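Peptidase S15/CocE/NonD (Thaumarchaeota archaeon SCGC AB-539-E09, PDB 4PF1) is a serine aminopeptidase of the S15 family with an alpha/beta hydrolase fold, probably cleaving residues from the amino end of peptide substrates. Local coordinates at residues Leu288-Leu293 and Gly324-Gly329; Phe294-Ile299 and Gly454-Asp459; Leu492-Ser497 and Leu553-Pro558; Gly498-Trp503 and Arg534-Glu539. All coordinates share one frame; numbering follows the deposited sequence.

All four contacts are largely buried, but they differ in chemistry. Interactions 1 and 2 lie near the centre of the molecule, their own centres about 10 Å apart, and touch through the bonds from Phe294 N to Trp326 O and from His328 N to Gln296 OE1. Interaction 1 relies on backbone bonds at the end of two parallel strands; interaction 2 joins the loop that follows to the 454-459 turn by apolar packing and water. Interactions 3 and 4, centred about 24 to 25 Å from the centre of the chain, belong to the C-terminal non-catalytic domain, with about 8 Å between their centres. Interaction 3 is an antiparallel strand pair with one exposed residue among those that touch, Glu554, whereas interaction 4 is held by buried salt bridges. Trp503 and Tyr555 meet between them.

Interaction 1: Leu288-Leu293 and Gly324-Gly329; sequences LIVGGL and GPWNHG
Two backbone hydrogen bonds tie Gly291 and Leu293 to Gly324, which lies between them in a parallel bridge with Gly292. Gly324 N gives its hydrogen to Gly291 O at 3.0 Å, and Leu293 N reaches Gly324 O at 2.9 Å, the second bond running nearly along the C=O axis. Gly292 adds two CA-H...O contacts, from its CA to Gly324 O at 3.6 Å and to Trp326 O at 3.4 Å. A side chain on Gly292 would run into Trp326 O. Strands 287-292 and 319-324 are neighbours in the central sheet of the alpha/beta hydrolase fold, and the loop after the second carries His328, which bonds to Ser161 and Asp295 in a geometry consistent with the catalytic triad of this family. The apolar contact is that of Val290 CG1 with Trp326 CZ3 at 3.5 Å, the two side chains meeting obliquely. Leu293 packs its CB and CG against the carbonyl oxygen of Gly324, and its CD1 reaches on to Pro325 CA. Within 324-329 the chain folds back on itself: Pro325 is the centre of an inverse gamma turn, and the indole of Trp326 has Gly324 CA 3.5 Å above one face, toward the rim. Trp326 NE1 bonds to Thr347 OG1, at the start of helix 347-365.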
# COMPACT_ATOMS: atom_id res chain seq x y z
N LEU A 288 32.27 21.52 -7.70
CA LEU A 288 31.73 20.19 -7.98
C LEU A 288 30.26 20.37 -8.40
O LEU A 288 29.37 20.44 -7.54
CB LEU A 288 31.89 19.26 -6.76
CG LEU A 288 31.47 17.78 -6.93
CD1 LEU A 288 32.34 17.06 -7.95
CD2 LEU A 288 31.53 17.05 -5.60
N ILE A 289 30.03 20.54 -9.71
CA ILE A 289 28.68 20.76 -10.25
C ILE A 289 27.93 19.43 -10.29
O ILE A 289 28.38 18.48 -10.93
CB ILE A 289 28.71 21.46 -11.64
CG1 ILE A 289 29.66 22.68 -11.64
CG2 ILE A 289 27.29 21.86 -12.07
CD1 ILE A 289 30.13 23.14 -13.03
N VAL A 290 26.80 19.36 -9.57
CA VAL A 290 26.00 18.15 -9.46
C VAL A 290 24.65 18.35 -10.13
O VAL A 290 23.81 19.11 -9.64
CB VAL A 290 25.84 17.69 -7.98
CG1 VAL A 290 25.39 16.24 -7.90
CG2 VAL A 290 27.13 17.90 -7.19
N GLY A 291 24.45 17.66 -11.25
CA GLY A 291 23.22 17.71 -12.02
C GLY A 291 22.49 16.39 -12.07
O GLY A 291 23.09 15.33 -11.85
N GLY A 292 21.19 16.45 -12.34
CA GLY A 292 20.34 15.28 -12.45
C GLY A 292 19.73 15.13 -13.83
O GLY A 292 19.24 16.11 -14.40
N LEU A 293 19.74 13.90 -14.36
CA LEU A 293 19.19 13.57 -15.69
C LEU A 293 17.68 13.80 -15.76
O LEU A 293 17.16 14.12 -16.84
CB LEU A 293 19.49 12.10 -16.05
CG LEU A 293 20.93 11.76 -16.49
CD1 LEU A 293 21.15 10.26 -16.52
CD2 LEU A 293 21.25 12.35 -17.87
N GLY A 324 23.98 12.51 -12.42
CA GLY A 324 23.37 11.30 -11.88
C GLY A 324 21.96 11.03 -12.38
O GLY A 324 21.34 11.89 -13.01
N PRO A 325 21.41 9.81 -12.10
CA PRO A 325 20.04 9.49 -12.56
C PRO A 325 19.02 10.03 -11.57
O PRO A 325 18.25 9.28 -10.96
CB PRO A 325 20.06 7.96 -12.59
CG PRO A 325 20.96 7.59 -11.44
CD PRO A 325 21.99 8.69 -11.32
N TRP A 326 19.05 11.34 -11.38
CA TRP A 326 18.31 11.97 -10.32
C TRP A 326 17.27 12.95 -10.77
O TRP A 326 17.46 13.65 -11.76
CB TRP A 326 19.29 12.69 -9.38
CG TRP A 326 20.38 11.81 -8.83
CD1 TRP A 326 20.24 10.57 -8.28
CD2 TRP A 326 21.77 12.15 -8.71
NE1 TRP A 326 21.45 10.11 -7.84
CE2 TRP A 326 22.41 11.05 -8.09
CE3 TRP A 326 22.54 13.28 -9.05
CZ2 TRP A 326 23.79 11.03 -7.84
CZ3 TRP A 326 23.91 13.25 -8.83
CH2 TRP A 326 24.52 12.14 -8.21
N ASN A 327 16.20 13.06 -9.97
CA ASN A 327 15.22 14.11 -10.12
C ASN A 327 15.80 15.35 -9.40
O ASN A 327 16.97 15.33 -9.01
CB ASN A 327 13.84 13.68 -9.59
CG ASN A 327 13.73 13.44 -8.10
OD1 ASN A 327 14.59 13.80 -7.30
ND2 ASN A 327 12.61 12.88 -7.68
N HIS A 328 14.99 16.39 -9.19
CA HIS A 328 15.46 17.63 -8.57
C HIS A 328 16.18 17.46 -7.18
O HIS A 328 17.20 18.12 -6.96
CB HIS A 328 14.32 18.64 -8.45
CG HIS A 328 14.79 19.99 -8.05
ND1 HIS A 328 15.84 20.61 -8.70
CD2 HIS A 328 14.37 20.79 -7.04
CE1 HIS A 328 16.01 21.76 -8.08
NE2 HIS A 328 15.14 21.91 -7.08
N GLY A 329 15.65 16.63 -6.29
CA GLY A 329 16.22 16.50 -4.95
C GLY A 329 17.01 15.24 -4.63
O GLY A 329 17.60 15.15 -3.54

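Interaction 2: Phe294-Ile299 and Gly454-Asp459; sequences FDQEDI and GEWLVD
Leu457 is the main bump, pushing its CD1 into a hollow lined by the backbone of Phe294, Asp295 and Gln296 and ended by Ile299. Leu457 CD1 lies 3.4 Å from Asp295 O and 3.5 Å from Phe294 O, and it meets Ile299 CD1 tip to tip at 3.7 Å. Next to it, Val458 lays CG1 over one face of the Phe294 ring, a CH-pi contact 3.8 Å from the centroid, with the two side chains crossing at about a right angle. Gln296 packs against Gly454 and Trp456. Its CG sits between backbone N and carbonyl carbon (chi1 76°) and the chain is bent at chi2 (-78°); Gln296 NE2 lies 3.4 Å from Gly454 CA, while CB touches Trp456 CD1. No direct hydrogen bond crosses the contact, but two waters do: one gives hydrogens to Phe294 O and Gly454 O and accepts from Leu457 N, the other joins Gln296 O to Trp456 NE1. Asp295 OD1 accepts from Glu297 N, an Asx turn, and at 2.7 Å from Asp298 N, which extends it to an Asx motif. Gln296 OE1 takes the backbone N-H of His328, and the loop carries Asp295, the probable acid of the Ser-His-Asp triad of an alpha/beta hydrolase.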
# COMPACT_ATOMS: atom_id res chain seq x y z
N PHE A 294 16.96 13.62 -14.64
CA PHE A 294 15.51 13.73 -14.62
C PHE A 294 15.03 14.87 -13.70
O PHE A 294 13.92 14.81 -13.16
CB PHE A 294 14.88 12.38 -14.22
CG PHE A 294 15.42 11.20 -14.99
CD1 PHE A 294 15.20 11.07 -16.36
CD2 PHE A 294 16.19 10.22 -14.36
CE1 PHE A 294 15.72 9.99 -17.08
CE2 PHE A 294 16.69 9.13 -15.07
CZ PHE A 294 16.46 9.02 -16.43
N ASP A 295 15.85 15.93 -13.57
CA ASP A 295 15.53 17.11 -12.77
C ASP A 295 14.32 17.85 -13.36
O ASP A 295 14.44 18.49 -14.40
CB ASP A 295 16.76 18.03 -12.69
CG ASP A 295 16.70 19.04 -11.56
OD1 ASP A 295 15.68 19.75 -11.45
OD2 ASP A 295 17.66 19.11 -10.78
N GLN A 296 13.16 17.76 -12.68
CA GLN A 296 11.90 18.36 -13.12
C GLN A 296 11.81 19.88 -12.84
O GLN A 296 10.78 20.50 -13.14
CB GLN A 296 10.71 17.61 -12.48
CG GLN A 296 10.44 17.95 -10.99
CD GLN A 296 11.35 17.27 -9.98
OE1 GLN A 296 12.34 16.61 -10.32
NE2 GLN A 296 11.05 17.47 -8.70
N GLU A 297 12.89 20.49 -12.31
CA GLU A 297 12.87 21.92 -11.99
C GLU A 297 14.02 22.70 -12.63
O GLU A 297 13.79 23.78 -13.17
CB GLU A 297 12.84 22.14 -10.47
CG GLU A 297 11.51 21.76 -9.84
CD GLU A 297 11.28 22.18 -8.40
OE1 GLU A 297 10.25 21.75 -7.82
OE2 GLU A 297 12.11 22.94 -7.85
N ASP A 298 15.26 22.18 -12.55
CA ASP A 298 16.45 22.87 -13.10
C ASP A 298 17.32 21.90 -13.92
O ASP A 298 18.45 21.61 -13.54
CB ASP A 298 17.27 23.51 -11.96
CG ASP A 298 16.50 24.56 -11.18
OD1 ASP A 298 16.42 25.70 -11.65
OD2 ASP A 298 15.99 24.23 -10.10
N ILE A 299 16.77 21.43 -15.06
CA ILE A 299 17.44 20.47 -15.96
C ILE A 299 18.45 21.14 -16.93
O ILE A 299 19.24 20.44 -17.57
CB ILE A 299 16.35 19.65 -16.73
CG1 ILE A 299 16.87 18.25 -17.13
CG2 ILE A 299 15.76 20.43 -17.92
CD1 ILE A 299 15.81 17.18 -17.15
N GLY A 454 8.06 14.87 -8.59
CA GLY A 454 9.45 14.46 -8.67
C GLY A 454 9.70 13.29 -9.60
O GLY A 454 10.84 13.08 -10.03
N GLU A 455 8.64 12.53 -9.95
CA GLU A 455 8.75 11.35 -10.82
C GLU A 455 8.23 11.61 -12.24
O GLU A 455 8.37 10.73 -13.10
CB GLU A 455 7.95 10.16 -10.21
CG GLU A 455 8.08 9.97 -8.71
CD GLU A 455 7.24 8.85 -8.11
OE1 GLU A 455 7.55 8.43 -6.97
OE2 GLU A 455 6.27 8.40 -8.77
N TRP A 456 7.63 12.78 -12.50
CA TRP A 456 6.93 13.10 -13.75
C TRP A 456 7.79 13.00 -15.03
O TRP A 456 7.25 12.59 -16.06
CB TRP A 456 6.21 14.46 -13.65
CG TRP A 456 6.79 15.63 -14.40
CD1 TRP A 456 7.45 16.69 -13.87
CD2 TRP A 456 6.50 15.98 -15.77
NE1 TRP A 456 7.67 17.65 -14.83
CE2 TRP A 456 7.12 17.23 -16.01
CE3 TRP A 456 5.83 15.34 -16.82
CZ2 TRP A 456 7.10 17.84 -17.27
CZ3 TRP A 456 5.81 15.95 -18.07
CH2 TRP A 456 6.43 17.19 -18.28
N LEU A 457 9.10 13.30 -14.98
CA LEU A 457 9.92 13.24 -16.19
C LEU A 457 10.19 11.80 -16.70
O LEU A 457 10.69 11.65 -17.81
CB LEU A 457 11.24 14.02 -16.03
CG LEU A 457 11.11 15.55 -16.09
CD1 LEU A 457 12.46 16.20 -16.03
CD2 LEU A 457 10.37 16.01 -17.36
N VAL A 458 9.80 10.76 -15.92
CA VAL A 458 9.93 9.37 -16.37
C VAL A 458 8.53 8.74 -16.57
O VAL A 458 8.41 7.52 -16.71
CB VAL A 458 10.86 8.48 -15.47
CG1 VAL A 458 12.29 9.02 -15.47
CG2 VAL A 458 10.33 8.34 -14.05
N ASP A 459 7.47 9.59 -16.63
CA ASP A 459 6.08 9.16 -16.84
C ASP A 459 5.91 8.35 -18.12
O ASP A 459 6.58 8.61 -19.12
CB ASP A 459 5.15 10.39 -16.92
CG ASP A 459 4.48 10.82 -15.63
OD1 ASP A 459 4.81 10.24 -14.57
OD2 ASP A 459 3.63 11.73 -15.69
O HOH W 1 11.21 13.70 -12.62
O HOH W 2 9.44 19.84 -15.41

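Interaction 3: Leu492-Ser497 and Leu553-Pro558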
# COMPACT_ATOMS: atom_id res chain seq x y z
N LEU A 492 13.57 20.60 -36.11
CA LEU A 492 12.17 20.48 -36.49
C LEU A 492 11.79 21.44 -37.61
O LEU A 492 11.95 22.65 -37.47
CB LEU A 492 11.28 20.71 -35.26
CG LEU A 492 9.76 20.66 -35.48
CD1 LEU A 492 9.27 19.22 -35.55
CD2 LEU A 492 9.03 21.43 -34.40
N PHE A 493 11.26 20.88 -38.71
CA PHE A 493 10.72 21.65 -39.82
C PHE A 493 9.21 21.52 -39.74
O PHE A 493 8.67 20.44 -39.96
CB PHE A 493 11.26 21.14 -41.17
CG PHE A 493 12.73 21.42 -41.41
CD1 PHE A 493 13.13 22.61 -42.01
CD2 PHE A 493 13.70 20.50 -41.05
CE1 PHE A 493 14.49 22.86 -42.25
CE2 PHE A 493 15.05 20.77 -41.26
CZ PHE A 493 15.44 21.94 -41.87
N ALA A 494 8.54 22.59 -39.29
CA ALA A 494 7.11 22.53 -39.07
C ALA A 494 6.36 23.76 -39.58
O ALA A 494 6.91 24.87 -39.59
CB ALA A 494 6.82 22.34 -37.59
N SER A 495 5.10 23.56 -39.98
CA SER A 495 4.21 24.63 -40.42
C SER A 495 2.95 24.63 -39.58
O SER A 495 2.51 23.57 -39.12
CB SER A 495 3.87 24.48 -41.90
OG SER A 495 3.02 23.36 -42.14
N THR A 496 2.37 25.81 -39.36
CA THR A 496 1.12 25.97 -38.62
C THR A 496 0.19 26.88 -39.41
O THR A 496 0.65 27.80 -40.09
CB THR A 496 1.36 26.51 -37.19
OG1 THR A 496 0.09 26.74 -36.56
CG2 THR A 496 2.19 27.80 -37.16
N SER A 497 -1.13 26.64 -39.31
CA SER A 497 -2.11 27.51 -39.97
C SER A 497 -2.33 28.81 -39.15
O SER A 497 -2.98 29.73 -39.63
CB SER A 497 -3.43 26.77 -40.19
OG SER A 497 -3.99 26.30 -38.97
N LEU A 553 8.68 26.22 -41.40
CA LEU A 553 9.76 26.93 -40.70
C LEU A 553 10.65 25.97 -39.91
O LEU A 553 10.17 24.97 -39.37
CB LEU A 553 9.19 28.02 -39.78
CG LEU A 553 8.33 29.10 -40.45
CD1 LEU A 553 7.50 29.84 -39.43
CD2 LEU A 553 9.18 30.07 -41.25
N GLU A 554 11.95 26.31 -39.82
CA GLU A 554 12.95 25.52 -39.11
C GLU A 554 13.08 25.98 -37.66
O GLU A 554 13.21 27.18 -37.40
CB GLU A 554 14.31 25.60 -39.83
CG GLU A 554 15.36 24.64 -39.29
CD GLU A 554 16.72 24.68 -39.96
OE1 GLU A 554 16.84 25.33 -41.03
OE2 GLU A 554 17.65 24.06 -39.42
N TYR A 555 13.10 25.01 -36.73
CA TYR A 555 13.26 25.22 -35.29
C TYR A 555 14.44 24.42 -34.78
O TYR A 555 14.62 23.27 -35.18
CB TYR A 555 11.99 24.80 -34.53
CG TYR A 555 10.74 25.57 -34.91
CD1 TYR A 555 9.97 25.17 -36.00
CD2 TYR A 555 10.32 26.66 -34.17
CE1 TYR A 555 8.82 25.88 -36.37
CE2 TYR A 555 9.16 27.36 -34.51
CZ TYR A 555 8.43 26.98 -35.62
OH TYR A 555 7.29 27.66 -35.96
N ARG A 556 15.24 25.02 -33.89
CA ARG A 556 16.35 24.33 -33.24
C ARG A 556 15.97 24.18 -31.78
O ARG A 556 15.85 25.18 -31.08
CB ARG A 556 17.67 25.09 -33.42
CG ARG A 556 18.90 24.19 -33.32
CD ARG A 556 20.19 24.98 -33.24
NE ARG A 556 20.70 25.04 -31.87
CZ ARG A 556 21.70 24.29 -31.41
NH1 ARG A 556 22.32 23.43 -32.22
NH2 ARG A 556 22.10 24.39 -30.15
N ILE A 557 15.67 22.94 -31.35
CA ILE A 557 15.22 22.70 -29.98
C ILE A 557 16.21 21.77 -29.25
O ILE A 557 16.11 20.54 -29.36
CB ILE A 557 13.75 22.15 -29.92
CG1 ILE A 557 12.79 22.98 -30.81
CG2 ILE A 557 13.24 22.11 -28.47
CD1 ILE A 557 11.52 22.23 -31.25
N PRO A 558 17.19 22.34 -28.50
CA PRO A 558 18.09 21.49 -27.71
C PRO A 558 17.30 20.82 -26.59
O PRO A 558 16.43 21.46 -26.00
CB PRO A 558 19.15 22.48 -27.17
CG PRO A 558 18.88 23.80 -27.87
CD PRO A 558 17.44 23.78 -28.25
O HOH W 3 5.74 26.95 -38.01
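Leu492, Tyr555 and Ile557 form the apolar centre of this contact, on one face of an antiparallel strand pair within the beta-rich C-terminal domain of the S15 family. Leu492 CD2 touches Tyr555 CD1 at 4.2 Å and Ile557 CD1 at 4.1 Å, crossing both side chains obliquely. Ala494 CB extends this face toward Tyr555 CE1, and Trp503 of strand 502-510 covers Leu492, Ala494 and Tyr555. Four backbone bonds hold the strands. Leu492 and Tyr555 form one hydrogen-bonded pair, the shorter of its two bonds being Tyr555 N to Leu492 O at 2.7 Å; Ala494 and Leu553 form the other, Ala494 N to Leu553 O and Leu553 N to Ala494 O, both 2.9 Å. Phe493 and Glu554, the non-hydrogen-bonded pair between them, put their side chains on the other face, side by side and pointing the same way. Glu554 CG lies over the Phe493 ring in a CH-pi contact, 3.6 Å from Phe493 CE1, and the carboxylate plane is turned 32° from the ring. An alanine at Phe493 would probably leave the aliphatic part of Glu554 without this ring to lie against and its exposed side chain freer to turn. Ala494 O serves two donors: Leu553 N from above its carbonyl plane, 45° out, and a water at 2.9 Å. That water also bonds, at 2.7 Å, to Tyr555 OH, in the plane of the phenol ring.

Interaction 4: Gly498-Trp503 and Arg534-Glu539; sequences GSDADW and RGRYRE
A short antiparallel bridge between Asp502 and Arg534, where strand 502-510 begins and strand 525-534 ends, brings two acid-arginine pairs together. Arg534 grips Asp502 side-on: Arg534 NE bonds to Asp502 OD1 at 2.9 Å and NH2 to OD2 at 2.8 Å, each carboxylate oxygen using its syn lone pair. The two flat groups are only 4° from coplanar, and both bonds are nearly straight. Arg536 holds Asp500 by a single bond, NH2 to OD2 at 2.8 Å, with OD2 in the guanidinium plane. A chi1 of 68° places Arg536 CG between backbone N and carbonyl carbon, over the centre of the Tyr537 ring. Between the pairs, Gly535 N bonds to Ala501 O at 2.7 Å, and a side chain on Gly535 would run into that oxygen. A methionine in place of Arg534 would probably leave the buried carboxylate of Asp502 without its paired donors and Asp585 without its salt bridge. Asn587 ND2 bonds to both Asp500 OD1 and Asp502 OD1, linking the two acids. Trp503 packs on Leu492 and Ala494 of strand 489-496, Tyr537 meets Trp191 edge-to-face, and Arg538 reaches back to Glu554 O on strand 553-558.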
# COMPACT_ATOMS: atom_id res chain seq x y z
N GLY A 498 -1.74 28.86 -37.95
CA GLY A 498 -1.80 30.02 -37.07
C GLY A 498 -0.60 30.95 -37.17
O GLY A 498 0.27 30.74 -38.03
N SER A 499 -0.54 31.98 -36.30
CA SER A 499 0.56 32.97 -36.31
C SER A 499 1.49 32.81 -35.09
O SER A 499 2.45 33.58 -34.94
CB SER A 499 0.02 34.39 -36.40
OG SER A 499 -1.19 34.57 -35.69
N ASP A 500 1.23 31.80 -34.24
CA ASP A 500 2.06 31.44 -33.09
C ASP A 500 1.84 29.97 -32.77
O ASP A 500 0.81 29.41 -33.16
CB ASP A 500 1.77 32.34 -31.86
CG ASP A 500 2.92 32.44 -30.86
OD1 ASP A 500 3.84 31.58 -30.91
OD2 ASP A 500 2.90 33.35 -30.01
N ALA A 501 2.83 29.31 -32.11
CA ALA A 501 2.75 27.89 -31.77
C ALA A 501 3.79 27.48 -30.77
O ALA A 501 4.89 28.03 -30.77
CB ALA A 501 2.90 27.03 -33.03
N ASP A 502 3.47 26.48 -29.94
CA ASP A 502 4.39 25.83 -29.03
C ASP A 502 4.73 24.48 -29.62
O ASP A 502 3.84 23.83 -30.18
CB ASP A 502 3.78 25.66 -27.63
CG ASP A 502 3.87 26.89 -26.74
OD1 ASP A 502 4.58 27.84 -27.11
OD2 ASP A 502 3.21 26.89 -25.68
N TRP A 503 5.99 24.06 -29.54
CA TRP A 503 6.38 22.76 -30.06
C TRP A 503 7.07 21.95 -28.97
O TRP A 503 8.13 22.34 -28.48
CB TRP A 503 7.26 22.89 -31.32
CG TRP A 503 6.63 23.67 -32.44
CD1 TRP A 503 6.85 24.98 -32.76
CD2 TRP A 503 5.65 23.19 -33.38
NE1 TRP A 503 6.09 25.34 -33.84
CE2 TRP A 503 5.34 24.26 -34.24
CE3 TRP A 503 5.03 21.95 -33.59
CZ2 TRP A 503 4.43 24.13 -35.30
CZ3 TRP A 503 4.12 21.82 -34.63
CH2 TRP A 503 3.82 22.90 -35.47
N ARG A 534 8.70 27.91 -27.45
CA ARG A 534 7.65 28.87 -27.78
C ARG A 534 8.02 29.52 -29.12
O ARG A 534 8.99 30.28 -29.20
CB ARG A 534 7.45 29.91 -26.66
CG ARG A 534 6.21 30.77 -26.85
CD ARG A 534 5.50 31.04 -25.54
NE ARG A 534 4.60 29.94 -25.17
CZ ARG A 534 3.89 29.91 -24.04
NH1 ARG A 534 3.98 30.91 -23.17
NH2 ARG A 534 3.10 28.88 -23.78
N GLY A 535 7.26 29.15 -30.15
CA GLY A 535 7.47 29.53 -31.55
C GLY A 535 7.68 30.99 -31.88
O GLY A 535 8.35 31.29 -32.88
N ARG A 536 7.12 31.90 -31.07
CA ARG A 536 7.28 33.35 -31.28
C ARG A 536 8.76 33.80 -31.14
O ARG A 536 9.12 34.88 -31.61
CB ARG A 536 6.37 34.15 -30.32
CG ARG A 536 6.79 34.05 -28.86
CD ARG A 536 5.66 34.33 -27.88
NE ARG A 536 5.45 35.76 -27.66
CZ ARG A 536 4.42 36.44 -28.14
NH1 ARG A 536 4.29 37.74 -27.88
NH2 ARG A 536 3.50 35.84 -28.88
N TYR A 537 9.62 32.95 -30.52
CA TYR A 537 11.05 33.25 -30.32
C TYR A 537 11.95 32.41 -31.27
O TYR A 537 13.12 32.19 -30.97
CB TYR A 537 11.45 33.01 -28.84
CG TYR A 537 10.53 33.69 -27.85
CD1 TYR A 537 10.47 35.08 -27.76
CD2 TYR A 537 9.71 32.95 -27.01
CE1 TYR A 537 9.60 35.71 -26.87
CE2 TYR A 537 8.85 33.57 -26.10
CZ TYR A 537 8.80 34.95 -26.04
OH TYR A 537 7.93 35.56 -25.16
N ARG A 538 11.40 32.01 -32.44
CA ARG A 538 12.10 31.19 -33.44
C ARG A 538 13.36 31.87 -34.02
O ARG A 538 14.35 31.19 -34.29
CB ARG A 538 11.15 30.83 -34.60
CG ARG A 538 11.70 29.76 -35.54
CD ARG A 538 10.84 29.60 -36.79
NE ARG A 538 11.09 30.65 -37.78
CZ ARG A 538 12.07 30.63 -38.67
NH1 ARG A 538 12.93 29.62 -38.70
NH2 ARG A 538 12.21 31.63 -39.53
N GLU A 539 13.31 33.18 -34.25
CA GLU A 539 14.42 33.90 -34.88
C GLU A 539 15.19 34.76 -33.89
O GLU A 539 16.35 35.10 -34.15
CB GLU A 539 13.92 34.73 -36.05
CG GLU A 539 13.41 33.88 -37.20
CD GLU A 539 12.87 34.66 -38.38
OE1 GLU A 539 13.68 35.11 -39.21
OE2 GLU A 539 11.63 34.79 -38.48